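Local coordinates for hypothetical protein (Bacteroides ovatus, PDB 4EPS) that is probably a component of the fimbrial tip, part of the filamentous surface appendages that mediate cell adhesion and biofilm formation, at residues H266-G271 with C298-P303; D272-D277 with N292-V297; P288-C293 with V458-M463; H333-S338 with R505-F510. All coordinates share one frame; numbering follows the deposited sequence. Where two conformers were deposited one is given.

Contact 1 of 4, residues H266-G271 with C298-P303; sequences HHLQVG and CWVGNP. With SO4 (sulfate ion), chain F.
V300 and L268 meet through their branches: CG of L268 lies 4.0 Å from CG2 of V300, the two side chains crossing obliquely, and CD2 of L268 comes as near to CG1 of V300. CG2 of V300 also rests on the backbone beside V270, 3.8 Å from the V270 N. With chi1 at 175° CG1 is anti to the backbone N, and CG2 faces the 266-271 backbone. V270 takes the other end of the contact, its CG2 3.8 Å from the carbonyl O of C298. No hydrogen bond crosses; the contact is van der Waals packing. Here the chain leaves strand 261-267 and passes the end of strand 293-300, where C298 and W299 both face L335 in a classic beta bulge. D272 OD2 accepts from H266 NE2 and Q269 N. Further out, CG of Q269 sits 3.4 Å above the centre of the H267 ring, and H267 NE2 donates to sulfate O1 at 2.9 Å, in the ring plane, with a weak bond to O4. The sulfate, probably from the crystallisation liquor, is also held by S282 and N284 of the second subunit, whose own H267 meets this H267 ring at about 90°.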
loop_
_atom_site.group_PDB
_atom_site.type_symbol
_atom_site.label_atom_id
_atom_site.label_comp_id
_atom_site.label_asym_id
_atom_site.label_seq_id
_atom_site.Cartn_x
_atom_site.Cartn_y
_atom_site.Cartn_z
ATOM N N HIS A 266 -3.294 4.063 -3.196
ATOM C CA HIS A 266 -4.619 3.597 -2.827
ATOM C C HIS A 266 -4.875 2.198 -3.346
ATOM O O HIS A 266 -4.739 1.947 -4.543
ATOM C CB HIS A 266 -5.714 4.569 -3.357
ATOM C CG HIS A 266 -7.114 4.108 -3.043
ATOM N ND1 HIS A 266 -7.641 4.213 -1.755
ATOM C CD2 HIS A 266 -8.020 3.487 -3.842
ATOM C CE1 HIS A 266 -8.858 3.666 -1.810
ATOM N NE2 HIS A 266 -9.133 3.206 -3.042
ATOM N N HIS A 267 -5.311 1.310 -2.458
ATOM C CA HIS A 267 -5.743 -0.051 -2.850
ATOM C C HIS A 267 -7.091 0.060 -3.559
ATOM O O HIS A 267 -8.120 0.277 -2.910
ATOM C CB HIS A 267 -5.837 -0.993 -1.635
ATOM C CG HIS A 267 -6.355 -2.378 -1.981
ATOM N ND1 HIS A 267 -6.864 -3.211 -1.004
ATOM C CD2 HIS A 267 -6.365 -3.039 -3.172
ATOM C CE1 HIS A 267 -7.210 -4.341 -1.626
ATOM N NE2 HIS A 267 -6.937 -4.284 -2.930
ATOM N N LEU A 268 -7.077 -0.037 -4.894
ATOM C CA LEU A 268 -8.300 0.159 -5.688
ATOM C C LEU A 268 -9.179 -1.104 -5.623
ATOM O O LEU A 268 -8.750 -2.191 -5.994
ATOM C CB LEU A 268 -7.934 0.524 -7.152
ATOM C CG LEU A 268 -9.098 0.855 -8.119
ATOM C CD1 LEU A 268 -9.915 2.100 -7.629
ATOM C CD2 LEU A 268 -8.551 1.123 -9.540
ATOM N N GLN A 269 -10.416 -0.953 -5.168
ATOM C CA GLN A 269 -11.333 -2.099 -5.038
ATOM C C GLN A 269 -12.710 -1.807 -5.558
ATOM O O GLN A 269 -13.181 -0.672 -5.494
ATOM C CB GLN A 269 -11.470 -2.487 -3.545
ATOM C CG GLN A 269 -10.146 -2.982 -2.924
ATOM C CD GLN A 269 -10.374 -3.432 -1.518
ATOM O OE1 GLN A 269 -10.492 -2.627 -0.571
ATOM N NE2 GLN A 269 -10.502 -4.711 -1.362
ATOM N N VAL A 270 -13.416 -2.866 -5.973
ATOM C CA VAL A 270 -14.839 -2.751 -6.315
ATOM C C VAL A 270 -15.558 -2.217 -5.054
ATOM O O VAL A 270 -15.280 -2.672 -3.944
ATOM C CB VAL A 270 -15.406 -4.136 -6.751
ATOM C CG1 VAL A 270 -16.941 -4.102 -6.856
ATOM C CG2 VAL A 270 -14.751 -4.619 -8.060
ATOM N N GLY A 271 -16.460 -1.276 -5.235
ATOM C CA GLY A 271 -17.180 -0.682 -4.118
ATOM C C GLY A 271 -16.598 0.650 -3.681
ATOM O O GLY A 271 -17.217 1.353 -2.880
ATOM N N CYS A 298 -16.922 -0.392 -10.118
ATOM C CA CYS A 298 -17.628 -1.676 -10.248
ATOM C C CYS A 298 -16.772 -2.775 -10.875
ATOM O O CYS A 298 -17.187 -3.941 -10.879
ATOM C CB CYS A 298 -18.928 -1.459 -11.030
ATOM S SG CYS A 298 -18.666 -0.899 -12.737
ATOM N N TRP A 299 -15.542 -2.466 -11.302
ATOM C CA TRP A 299 -14.642 -3.476 -11.899
ATOM C C TRP A 299 -13.237 -2.888 -11.889
ATOM O O TRP A 299 -13.087 -1.704 -12.149
ATOM C CB TRP A 299 -15.098 -3.832 -13.331
ATOM C CG TRP A 299 -14.385 -5.017 -13.921
ATOM C CD1 TRP A 299 -14.724 -6.340 -13.810
ATOM C CD2 TRP A 299 -13.216 -4.964 -14.745
ATOM N NE1 TRP A 299 -13.827 -7.117 -14.527
ATOM C CE2 TRP A 299 -12.879 -6.294 -15.090
ATOM C CE3 TRP A 299 -12.428 -3.912 -15.241
ATOM C CZ2 TRP A 299 -11.821 -6.591 -15.954
ATOM C CZ3 TRP A 299 -11.374 -4.209 -16.092
ATOM C CH2 TRP A 299 -11.053 -5.538 -16.405
ATOM N N VAL A 300 -12.239 -3.667 -11.509
ATOM C CA VAL A 300 -10.852 -3.170 -11.405
ATOM C C VAL A 300 -9.973 -3.925 -12.411
ATOM O O VAL A 300 -9.986 -5.154 -12.429
ATOM C CB VAL A 300 -10.304 -3.304 -9.948
ATOM C CG1 VAL A 300 -8.809 -2.892 -9.860
ATOM C CG2 VAL A 300 -11.148 -2.479 -8.973
ATOM N N GLY A 301 -9.227 -3.185 -13.214
ATOM C CA GLY A 301 -8.341 -3.781 -14.206
ATOM C C GLY A 301 -8.351 -2.984 -15.487
ATOM O O GLY A 301 -8.999 -1.931 -15.569
ATOM N N ASN A 302 -7.630 -3.470 -16.498
ATOM C CA ASN A 302 -7.576 -2.781 -17.788
ATOM C C ASN A 302 -8.789 -3.281 -18.593
ATOM O O ASN A 302 -8.816 -4.474 -18.907
ATOM C CB ASN A 302 -6.223 -3.067 -18.490
ATOM C CG ASN A 302 -6.039 -2.350 -19.802
ATOM O OD1 ASN A 302 -6.998 -2.072 -20.510
ATOM N ND2 ASN A 302 -4.791 -2.073 -20.185
ATOM N N PRO A 303 -9.775 -2.414 -18.951
ATOM C CA PRO A 303 -10.983 -2.922 -19.640
ATOM C C PRO A 303 -10.917 -2.879 -21.167
ATOM O O PRO A 303 -11.954 -3.059 -21.826
ATOM C CB PRO A 303 -12.073 -1.985 -19.137
ATOM C CG PRO A 303 -11.343 -0.648 -18.981
ATOM C CD PRO A 303 -9.902 -0.969 -18.647
HETATM S S SO4 F . -6.833 -7.609 -4.367
HETATM O O1 SO4 F . -7.878 -6.964 -3.581
HETATM O O2 SO4 F . -6.279 -8.684 -3.563
HETATM O O3 SO4 F . -7.448 -8.162 -5.562
HETATM O O4 SO4 F . -5.772 -6.727 -4.694
#

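Contact 2 of 4, residues D272-D277 with N292-V297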
loop_
_atom_site.group_PDB
_atom_site.type_symbol
_atom_site.label_atom_id
_atom_site.label_comp_id
_atom_site.label_asym_id
_atom_site.label_seq_id
_atom_site.Cartn_x
_atom_site.Cartn_y
_atom_site.Cartn_z
ATOM N N ASP A 272 -15.402 1.025 -4.182
ATOM C CA ASP A 272 -14.833 2.325 -3.818
ATOM C C ASP A 272 -15.708 3.473 -4.373
ATOM O O ASP A 272 -16.323 3.318 -5.436
ATOM C CB ASP A 272 -13.406 2.484 -4.334
ATOM C CG ASP A 272 -12.331 1.689 -3.592
ATOM O OD1 ASP A 272 -12.659 1.050 -2.541
ATOM O OD2 ASP A 272 -11.177 1.703 -4.050
ATOM N N TYR A 273 -15.768 4.598 -3.656
ATOM C CA TYR A 273 -16.562 5.779 -4.063
ATOM C C TYR A 273 -15.753 6.621 -5.046
ATOM O O TYR A 273 -14.582 6.923 -4.793
ATOM C CB TYR A 273 -16.986 6.623 -2.817
ATOM C CG TYR A 273 -17.839 5.825 -1.855
ATOM C CD1 TYR A 273 -19.217 5.705 -2.048
ATOM C CD2 TYR A 273 -17.276 5.212 -0.735
ATOM C CE1 TYR A 273 -20.008 4.969 -1.164
ATOM C CE2 TYR A 273 -18.050 4.448 0.141
ATOM C CZ TYR A 273 -19.418 4.349 -0.064
ATOM O OH TYR A 273 -20.183 3.608 0.802
ATOM N N TYR A 274 -16.378 7.006 -6.162
ATOM C CA TYR A 274 -15.745 7.750 -7.246
ATOM C C TYR A 274 -16.330 9.153 -7.346
ATOM O O TYR A 274 -17.550 9.331 -7.321
ATOM C CB TYR A 274 -15.929 6.988 -8.590
ATOM C CG TYR A 274 -14.946 7.465 -9.641
ATOM C CD1 TYR A 274 -13.631 7.009 -9.651
ATOM C CD2 TYR A 274 -15.330 8.388 -10.618
ATOM C CE1 TYR A 274 -12.728 7.435 -10.623
ATOM C CE2 TYR A 274 -14.432 8.823 -11.592
ATOM C CZ TYR A 274 -13.134 8.342 -11.589
ATOM O OH TYR A 274 -12.235 8.784 -12.524
ATOM N N TYR A 275 -15.454 10.158 -7.446
ATOM C CA TYR A 275 -15.870 11.566 -7.398
ATOM C C TYR A 275 -15.647 12.331 -8.714
ATOM O O TYR A 275 -14.890 11.900 -9.568
ATOM C CB TYR A 275 -15.144 12.270 -6.217
ATOM C CG TYR A 275 -15.693 11.773 -4.897
ATOM C CD1 TYR A 275 -15.231 10.584 -4.327
ATOM C CD2 TYR A 275 -16.738 12.445 -4.252
ATOM C CE1 TYR A 275 -15.830 10.045 -3.186
ATOM C CE2 TYR A 275 -17.312 11.937 -3.083
ATOM C CZ TYR A 275 -16.853 10.737 -2.554
ATOM O OH TYR A 275 -17.436 10.216 -1.424
ATOM N N ALA A 276 -16.329 13.480 -8.858
ATOM C CA ALA A 276 -16.304 14.343 -10.042
ATOM C C ALA A 276 -14.884 14.795 -10.452
ATOM O O ALA A 276 -14.641 15.025 -11.639
ATOM C CB ALA A 276 -17.197 15.555 -9.820
ATOM N N ASP A 277 -13.938 14.868 -9.503
ATOM C CA ASP A 277 -12.571 15.288 -9.836
ATOM C C ASP A 277 -11.687 14.067 -10.180
ATOM O O ASP A 277 -10.505 14.227 -10.512
ATOM C CB ASP A 277 -11.970 16.098 -8.656
ATOM C CG ASP A 277 -11.769 15.303 -7.368
ATOM O OD1 ASP A 277 -12.384 14.205 -7.231
ATOM O OD2 ASP A 277 -11.065 15.808 -6.465
ATOM N N ASN A 292 -20.375 15.749 -4.810
ATOM C CA ASN A 292 -19.547 15.443 -5.971
ATOM C C ASN A 292 -19.285 13.932 -6.159
ATOM O O ASN A 292 -18.466 13.586 -7.010
ATOM C CB ASN A 292 -18.218 16.208 -5.929
ATOM C CG ASN A 292 -18.413 17.708 -6.038
ATOM O OD1 ASN A 292 -17.999 18.471 -5.171
ATOM N ND2 ASN A 292 -19.137 18.149 -7.051
ATOM N N CYS A 293 -19.992 13.047 -5.430
ATOM C CA CYS A 293 -19.841 11.595 -5.676
ATOM C C CYS A 293 -20.628 11.295 -6.956
ATOM O O CYS A 293 -21.795 11.716 -7.063
ATOM C CB CYS A 293 -20.329 10.741 -4.506
ATOM S SG CYS A 293 -20.043 8.958 -4.746
ATOM N N ILE A 294 -19.990 10.666 -7.947
ATOM C CA ILE A 294 -20.686 10.433 -9.237
ATOM C C ILE A 294 -20.919 8.947 -9.504
ATOM O O ILE A 294 -21.687 8.596 -10.416
ATOM C CB ILE A 294 -19.940 11.100 -10.423
ATOM C CG1 ILE A 294 -18.540 10.481 -10.635
ATOM C CG2 ILE A 294 -19.879 12.658 -10.231
ATOM C CD1 ILE A 294 -17.840 10.884 -11.971
ATOM N N GLY A 295 -20.256 8.083 -8.743
ATOM C CA GLY A 295 -20.432 6.648 -8.986
ATOM C C GLY A 295 -19.646 5.772 -8.035
ATOM O O GLY A 295 -19.035 6.267 -7.076
ATOM N N ILE A 296 -19.717 4.464 -8.281
ATOM C CA ILE A 296 -19.023 3.426 -7.506
ATOM C C ILE A 296 -18.125 2.630 -8.456
ATOM O O ILE A 296 -18.566 2.216 -9.530
ATOM C CB ILE A 296 -20.074 2.469 -6.815
ATOM C CG1 ILE A 296 -21.083 3.251 -5.887
ATOM C CG2 ILE A 296 -19.392 1.322 -6.059
ATOM C CD1 ILE A 296 -20.528 4.065 -4.828
ATOM N N VAL A 297 -16.917 2.330 -8.021
ATOM C CA VAL A 297 -16.016 1.480 -8.820
ATOM C C VAL A 297 -16.661 0.105 -8.893
ATOM O O VAL A 297 -16.940 -0.500 -7.844
ATOM C CB VAL A 297 -14.606 1.422 -8.176
ATOM C CG1 VAL A 297 -13.705 0.406 -8.905
ATOM C CG2 VAL A 297 -13.956 2.819 -8.179
#
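Backbone hydrogen bonds at D272, Y274 and A276 tie 272-277 antiparallel to N292-V297. V297 N reaches D272 O at 2.8 Å in a nearly straight bond (171°), and Y274 N donates to G295 O. Y274 O is gripped twice, by I294 N at 2.9 Å and weakly by G295 N; I294 and G295 both face Y274, a classic beta bulge that shifts the register by one. Past it, A276 N donates to N292 O at 2.8 Å. Among the apolar contacts, Y273 and I296 lie side by side, CD1 of the ring 3.5 Å from CD1 of the isoleucine. I294 brings its CG1 to the edge of the Y274 ring, in plane, 3.8 Å from CD2; its chi1 of 64° sets CG1 between backbone N and carbonyl carbon. In a sulfur-aromatic contact, C293 SG stands 4.2 Å above one face of the Y275 ring, offset toward the rim, while C293 CB lies 3.5 Å from Y275 CE2. The Y274 and Y275 hydroxyls bond beyond the two segments, to Y187 OH and to A289 O. Strand 273-275 runs between strands 280-281 and 293-300 in a six-stranded antiparallel sheet, and helix 446-458 packs on Y273 and I296.

Contact 3 of 4, residues P288-C293 with V458-M463. With GOL (glycerol), chain M.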
loop_
_atom_site.group_PDB
_atom_site.type_symbol
_atom_site.label_atom_id
_atom_site.label_comp_id
_atom_site.label_asym_id
_atom_site.label_seq_id
_atom_site.Cartn_x
_atom_site.Cartn_y
_atom_site.Cartn_z
ATOM N N PRO A 288 -19.204 8.254 3.895
ATOM C CA PRO A 288 -18.703 8.859 2.664
ATOM C C PRO A 288 -19.386 10.180 2.340
ATOM O O PRO A 288 -20.580 10.313 2.592
ATOM C CB PRO A 288 -19.037 7.802 1.598
ATOM C CG PRO A 288 -20.149 7.041 2.135
ATOM C CD PRO A 288 -19.899 6.977 3.620
ATOM N N ALA A 289 -18.642 11.122 1.769
ATOM C CA ALA A 289 -19.194 12.394 1.312
ATOM C C ALA A 289 -20.094 12.147 0.112
ATOM O O ALA A 289 -19.687 11.467 -0.836
ATOM C CB ALA A 289 -18.078 13.363 0.942
ATOM N N LYS A 290 -21.310 12.701 0.147
ATOM C CA LYS A 290 -22.270 12.607 -0.954
ATOM C C LYS A 290 -21.913 13.626 -2.016
ATOM O O LYS A 290 -22.071 13.354 -3.204
ATOM C CB LYS A 290 -23.705 12.839 -0.429
ATOM C CG LYS A 290 -24.809 12.671 -1.478
ATOM C CD LYS A 290 -26.164 12.805 -0.812
ATOM C CE LYS A 290 -27.310 12.704 -1.775
ATOM N NZ LYS A 290 -28.599 12.583 -1.040
ATOM N N ASP A 291 -21.439 14.825 -1.590
ATOM C CA ASP A 291 -21.064 15.909 -2.496
ATOM C C ASP A 291 -20.054 15.478 -3.522
ATOM O O ASP A 291 -18.999 14.933 -3.173
ATOM C CB ASP A 291 -20.505 17.146 -1.741
ATOM C CG ASP A 291 -21.544 17.998 -1.028
ATOM O OD1 ASP A 291 -22.762 17.704 -1.167
ATOM O OD2 ASP A 291 -21.141 18.953 -0.314
ATOM N N ASN A 292 -20.375 15.749 -4.810
ATOM C CA ASN A 292 -19.547 15.443 -5.971
ATOM C C ASN A 292 -19.285 13.932 -6.159
ATOM O O ASN A 292 -18.466 13.586 -7.010
ATOM C CB ASN A 292 -18.218 16.208 -5.929
ATOM C CG ASN A 292 -18.413 17.708 -6.038
ATOM O OD1 ASN A 292 -17.999 18.471 -5.171
ATOM N ND2 ASN A 292 -19.137 18.149 -7.051
ATOM N N CYS A 293 -19.992 13.047 -5.430
ATOM C CA CYS A 293 -19.841 11.595 -5.676
ATOM C C CYS A 293 -20.628 11.295 -6.956
ATOM O O CYS A 293 -21.795 11.716 -7.063
ATOM C CB CYS A 293 -20.329 10.741 -4.506
ATOM S SG CYS A 293 -20.043 8.958 -4.746
ATOM N N VAL A 458 -24.679 6.955 -0.474
ATOM C CA VAL A 458 -24.465 8.214 -1.224
ATOM C C VAL A 458 -25.616 8.574 -2.180
ATOM O O VAL A 458 -25.524 9.580 -2.907
ATOM C CB VAL A 458 -23.139 8.199 -2.029
ATOM C CG1 VAL A 458 -21.921 8.306 -1.097
ATOM C CG2 VAL A 458 -23.044 6.966 -2.934
ATOM N N SER A 459 -26.646 7.760 -2.201
ATOM C CA SER A 459 -27.803 7.927 -3.085
ATOM C C SER A 459 -29.048 7.379 -2.407
ATOM O O SER A 459 -28.924 6.563 -1.476
ATOM C CB SER A 459 -27.545 7.185 -4.406
ATOM O OG SER A 459 -28.655 7.126 -5.286
ATOM N N ASP A 460 -30.238 7.760 -2.914
ATOM C CA ASP A 460 -31.484 7.230 -2.377
ATOM C C ASP A 460 -31.940 6.029 -3.221
ATOM O O ASP A 460 -32.941 5.401 -2.897
ATOM C CB ASP A 460 -32.557 8.335 -2.307
ATOM C CG ASP A 460 -32.225 9.407 -1.271
ATOM O OD1 ASP A 460 -31.733 9.045 -0.169
ATOM O OD2 ASP A 460 -32.419 10.598 -1.571
ATOM N N LYS A 461 -31.170 5.681 -4.273
ATOM C CA LYS A 461 -31.516 4.554 -5.148
ATOM C C LYS A 461 -30.441 3.482 -5.188
ATOM O O LYS A 461 -29.257 3.791 -5.296
ATOM C CB LYS A 461 -31.755 5.057 -6.578
ATOM C CG LYS A 461 -32.926 6.023 -6.723
ATOM C CD LYS A 461 -32.808 6.856 -7.984
ATOM C CE LYS A 461 -34.155 7.304 -8.493
ATOM N NZ LYS A 461 -34.053 7.871 -9.863
ATOM N N THR A 462 -30.855 2.230 -5.121
ATOM C CA THR A 462 -29.931 1.109 -5.248
ATOM C C THR A 462 -30.231 0.454 -6.586
ATOM O O THR A 462 -31.158 0.870 -7.299
ATOM C CB THR A 462 -30.058 0.109 -4.072
ATOM O OG1 THR A 462 -31.392 -0.399 -4.037
ATOM C CG2 THR A 462 -29.627 0.698 -2.713
HETATM N N MSE A 463 -29.451 -0.548 -6.928
HETATM C CA MSE A 463 -29.663 -1.309 -8.140
HETATM C C MSE A 463 -30.626 -2.449 -7.778
HETATM O O MSE A 463 -30.243 -3.356 -7.046
HETATM C CB MSE A 463 -28.298 -1.790 -8.636
HETATM C CG MSE A 463 -28.318 -2.227 -10.031
HETATM SE SE MSE A 463 -26.519 -2.727 -10.556
HETATM C CE MSE A 463 -27.104 -3.360 -12.283
HETATM C C1 GOL M . -28.512 8.979 0.795
HETATM O O1 GOL M . -28.640 9.898 -0.284
HETATM C C2 GOL M . -27.526 9.480 1.824
HETATM O O2 GOL M . -27.958 10.746 2.326
HETATM C C3 GOL M . -27.338 8.506 2.966
HETATM O O3 GOL M . -28.511 8.396 3.765
HETATM O O HOH W 1 -30.302 12.472 -3.299
#
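P288 opens the contact by laying its ring against V458, the two side chains crossing at about a right angle, with CG of the proline 3.9 Å from CG1 of the valine. The same CG1 methyl lies equally close to the carbonyl O of A289. K290 then runs its fully extended chain over the V458 carbonyl, CG 3.5 Å from V458 O; chi1 of -176° puts CG anti to the backbone N. In one of the two deposited conformers of D460, NZ stays 4.3 Å from D460 OD2, opposite charges too far apart for a salt bridge. For that conformer a water accepts from K290 NZ at 2.8 Å and donates weakly to D460 OD2, while O1 of a glycerol, probably from the crystallisation liquor, accepts from NZ at 2.8 Å and donates weakly to D460 OD1. The backbone turns back from K290 to C293, with C293 N bonded to K290 O, and brings SG of C293 to 4.0 Å from CG2 of V458. V458 is thereby lined by P288, A289 and C293, and Y273 and L339 also pack on it. On the other segment S459 OG, in one of its two conformers, accepts from K461 N at 3.1 Å in an ST turn. This is a loop-to-loop contact: a type II beta turn leading into strand 293-300 is set against the chain leaving helix 446-458.

Contact 4 of 4, residues H333-S338 with R505-F510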
loop_
_atom_site.group_PDB
_atom_site.type_symbol
_atom_site.label_atom_id
_atom_site.label_comp_id
_atom_site.label_asym_id
_atom_site.label_seq_id
_atom_site.Cartn_x
_atom_site.Cartn_y
_atom_site.Cartn_z
ATOM N N HIS A 333 -7.467 1.491 -15.483
ATOM C CA HIS A 333 -7.608 1.192 -14.051
ATOM C C HIS A 333 -8.909 0.473 -13.704
ATOM O O HIS A 333 -8.931 -0.339 -12.777
ATOM C CB HIS A 333 -7.508 2.488 -13.227
ATOM C CG HIS A 333 -6.265 3.261 -13.539
ATOM N ND1 HIS A 333 -6.279 4.317 -14.430
ATOM C CD2 HIS A 333 -4.997 3.058 -13.113
ATOM C CE1 HIS A 333 -5.026 4.745 -14.499
ATOM N NE2 HIS A 333 -4.219 4.017 -13.720
ATOM N N GLY A 334 -9.982 0.783 -14.414
ATOM C CA GLY A 334 -11.229 0.099 -14.109
ATOM C C GLY A 334 -12.457 0.776 -14.655
ATOM O O GLY A 334 -12.372 1.620 -15.555
ATOM N N LEU A 335 -13.610 0.355 -14.123
ATOM C CA LEU A 335 -14.901 0.870 -14.548
ATOM C C LEU A 335 -15.637 1.408 -13.329
ATOM O O LEU A 335 -15.507 0.856 -12.227
ATOM C CB LEU A 335 -15.746 -0.273 -15.206
ATOM C CG LEU A 335 -15.149 -0.958 -16.439
ATOM C CD1 LEU A 335 -16.041 -2.121 -16.897
ATOM C CD2 LEU A 335 -14.997 0.027 -17.611
ATOM N N VAL A 336 -16.479 2.389 -13.568
ATOM C CA VAL A 336 -17.332 3.020 -12.562
ATOM C C VAL A 336 -18.767 2.928 -13.033
ATOM O O VAL A 336 -19.052 3.241 -14.181
ATOM C CB VAL A 336 -16.913 4.515 -12.333
ATOM C CG1 VAL A 336 -17.986 5.311 -11.571
ATOM C CG2 VAL A 336 -15.561 4.610 -11.616
HETATM N N MSE A 337 -19.678 2.608 -12.115
HETATM C CA MSE A 337 -21.110 2.654 -12.413
HETATM C C MSE A 337 -21.700 3.927 -11.796
HETATM O O MSE A 337 -21.450 4.228 -10.631
HETATM C CB MSE A 337 -21.843 1.423 -11.881
HETATM C CG MSE A 337 -23.316 1.409 -12.324
HETATM SE SE MSE A 337 -24.215 -0.165 -11.647
HETATM C CE MSE A 337 -24.110 0.276 -9.780
ATOM N N SER A 338 -22.549 4.605 -12.550
ATOM C CA SER A 338 -23.206 5.839 -12.151
ATOM C C SER A 338 -24.111 5.664 -10.943
ATOM O O SER A 338 -24.789 4.650 -10.847
ATOM C CB SER A 338 -24.075 6.341 -13.320
ATOM O OG SER A 338 -25.185 5.462 -13.582
ATOM N N ARG A 505 -28.377 2.286 -16.197
ATOM C CA ARG A 505 -27.193 2.545 -15.363
ATOM C C ARG A 505 -26.085 2.888 -16.356
ATOM O O ARG A 505 -25.995 2.231 -17.393
ATOM C CB ARG A 505 -26.803 1.341 -14.486
ATOM C CG ARG A 505 -27.674 1.153 -13.249
ATOM C CD ARG A 505 -27.258 2.103 -12.124
ATOM N NE ARG A 505 -28.181 1.973 -10.997
ATOM C CZ ARG A 505 -28.021 2.561 -9.820
ATOM N NH1 ARG A 505 -26.964 3.340 -9.594
ATOM N NH2 ARG A 505 -28.935 2.416 -8.875
ATOM N N PHE A 506 -25.331 3.945 -16.119
ATOM C CA PHE A 506 -24.239 4.301 -17.019
ATOM C C PHE A 506 -22.930 3.867 -16.412
ATOM O O PHE A 506 -22.800 3.751 -15.191
ATOM C CB PHE A 506 -24.233 5.818 -17.311
ATOM C CG PHE A 506 -25.364 6.175 -18.249
ATOM C CD1 PHE A 506 -26.641 6.454 -17.756
ATOM C CD2 PHE A 506 -25.161 6.206 -19.626
ATOM C CE1 PHE A 506 -27.705 6.734 -18.633
ATOM C CE2 PHE A 506 -26.223 6.497 -20.500
ATOM C CZ PHE A 506 -27.494 6.721 -19.999
ATOM N N PHE A 507 -21.966 3.621 -17.278
ATOM C CA PHE A 507 -20.604 3.276 -16.916
ATOM C C PHE A 507 -19.614 4.302 -17.471
ATOM O O PHE A 507 -19.894 4.932 -18.486
ATOM C CB PHE A 507 -20.229 1.930 -17.544
ATOM C CG PHE A 507 -20.554 0.674 -16.766
ATOM C CD1 PHE A 507 -21.782 0.536 -16.119
ATOM C CD2 PHE A 507 -19.698 -0.423 -16.810
ATOM C CE1 PHE A 507 -22.128 -0.665 -15.477
ATOM C CE2 PHE A 507 -20.032 -1.624 -16.163
ATOM C CZ PHE A 507 -21.253 -1.742 -15.522
ATOM N N LEU A 508 -18.424 4.363 -16.878
ATOM C CA LEU A 508 -17.299 5.116 -17.441
ATOM C C LEU A 508 -16.049 4.298 -17.187
ATOM O O LEU A 508 -16.040 3.478 -16.267
ATOM C CB LEU A 508 -17.202 6.569 -16.913
ATOM C CG LEU A 508 -16.913 6.861 -15.425
ATOM C CD1 LEU A 508 -15.457 6.491 -15.025
ATOM C CD2 LEU A 508 -17.128 8.358 -15.158
ATOM N N GLY A 509 -15.032 4.488 -18.009
ATOM C CA GLY A 509 -13.732 3.854 -17.814
ATOM C C GLY A 509 -12.775 4.908 -17.277
ATOM O O GLY A 509 -12.873 6.077 -17.660
ATOM N N PHE A 510 -11.868 4.517 -16.372
ATOM C CA PHE A 510 -10.849 5.433 -15.789
ATOM C C PHE A 510 -9.483 4.727 -15.665
ATOM O O PHE A 510 -9.435 3.484 -15.847
ATOM C CB PHE A 510 -11.316 5.969 -14.414
ATOM C CG PHE A 510 -11.291 4.961 -13.278
ATOM C CD1 PHE A 510 -12.297 3.997 -13.153
ATOM C CD2 PHE A 510 -10.263 4.975 -12.336
ATOM C CE1 PHE A 510 -12.274 3.058 -12.115
ATOM C CE2 PHE A 510 -10.248 4.040 -11.277
ATOM C CZ PHE A 510 -11.244 3.082 -11.184
ATOM O OXT PHE A 510 -8.456 5.415 -15.409
#
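Strands 334-338 and 507-509 run antiparallel at 154°, their axes 4.7 Å apart, with L508 and V336 bonded both ways and S338 N bonded to F506 O. The C-terminal carboxylate takes three hydrogen bonds: H333 ND1 donates to F510 OXT at 2.6 Å, in the imidazole plane and nearly straight (167°), while H333 N and G334 N both donate to F510 O. H333 and G334 both face F510, a classic beta bulge. The F510 ring folds back over this backbone, G334 N 4.0 Å above one face, offset toward the rim, and CD1 of the ring 3.7 Å from V336 CG2, the two side chains crossing at about a right angle. L335 CD1 meets the edge of the F507 ring, and M337 CG comes 4.0 Å from F507 CE1. R505, bent at chi2 (-80°), brings CD to 3.8 Å from the selenium of M337, a selenomethionine, and its NH1 donates in the guanidinium plane to S338 O at 2.8 Å. S338 OG accepts from F506 N and also bonds to Y340 O. Strand 334-338 lies between strands 293-300 and 502-509; helix 408-419 packs on S338 and F506, helix 434-438 on L335 and F507.

How the contacts relate
Contacts 2 and 4 are made within one antiparallel sheet, which contact 1 reaches through strand 293-300. Contacts 1 and 2 have centres about 12 Å apart and are joined by G271 N to V297 O, 2.8 Å. C298 N to L335 O, 2.8 Å, joins contacts 1 and 4, centres about 10 Å apart. I296 O to M337 N, also 2.8 Å, links contacts 2 and 4, whose centres are about 10 Å apart, and Y274 packs there on V336 and F510. Contact 3 shares N292 and C293 with contact 2, centres about 9 Å apart, and reaches contact 4 where the M463 and M337 selenium atoms come within 3.6 Å. Contact 1 borders the second subunit, through the sulfate among other partners.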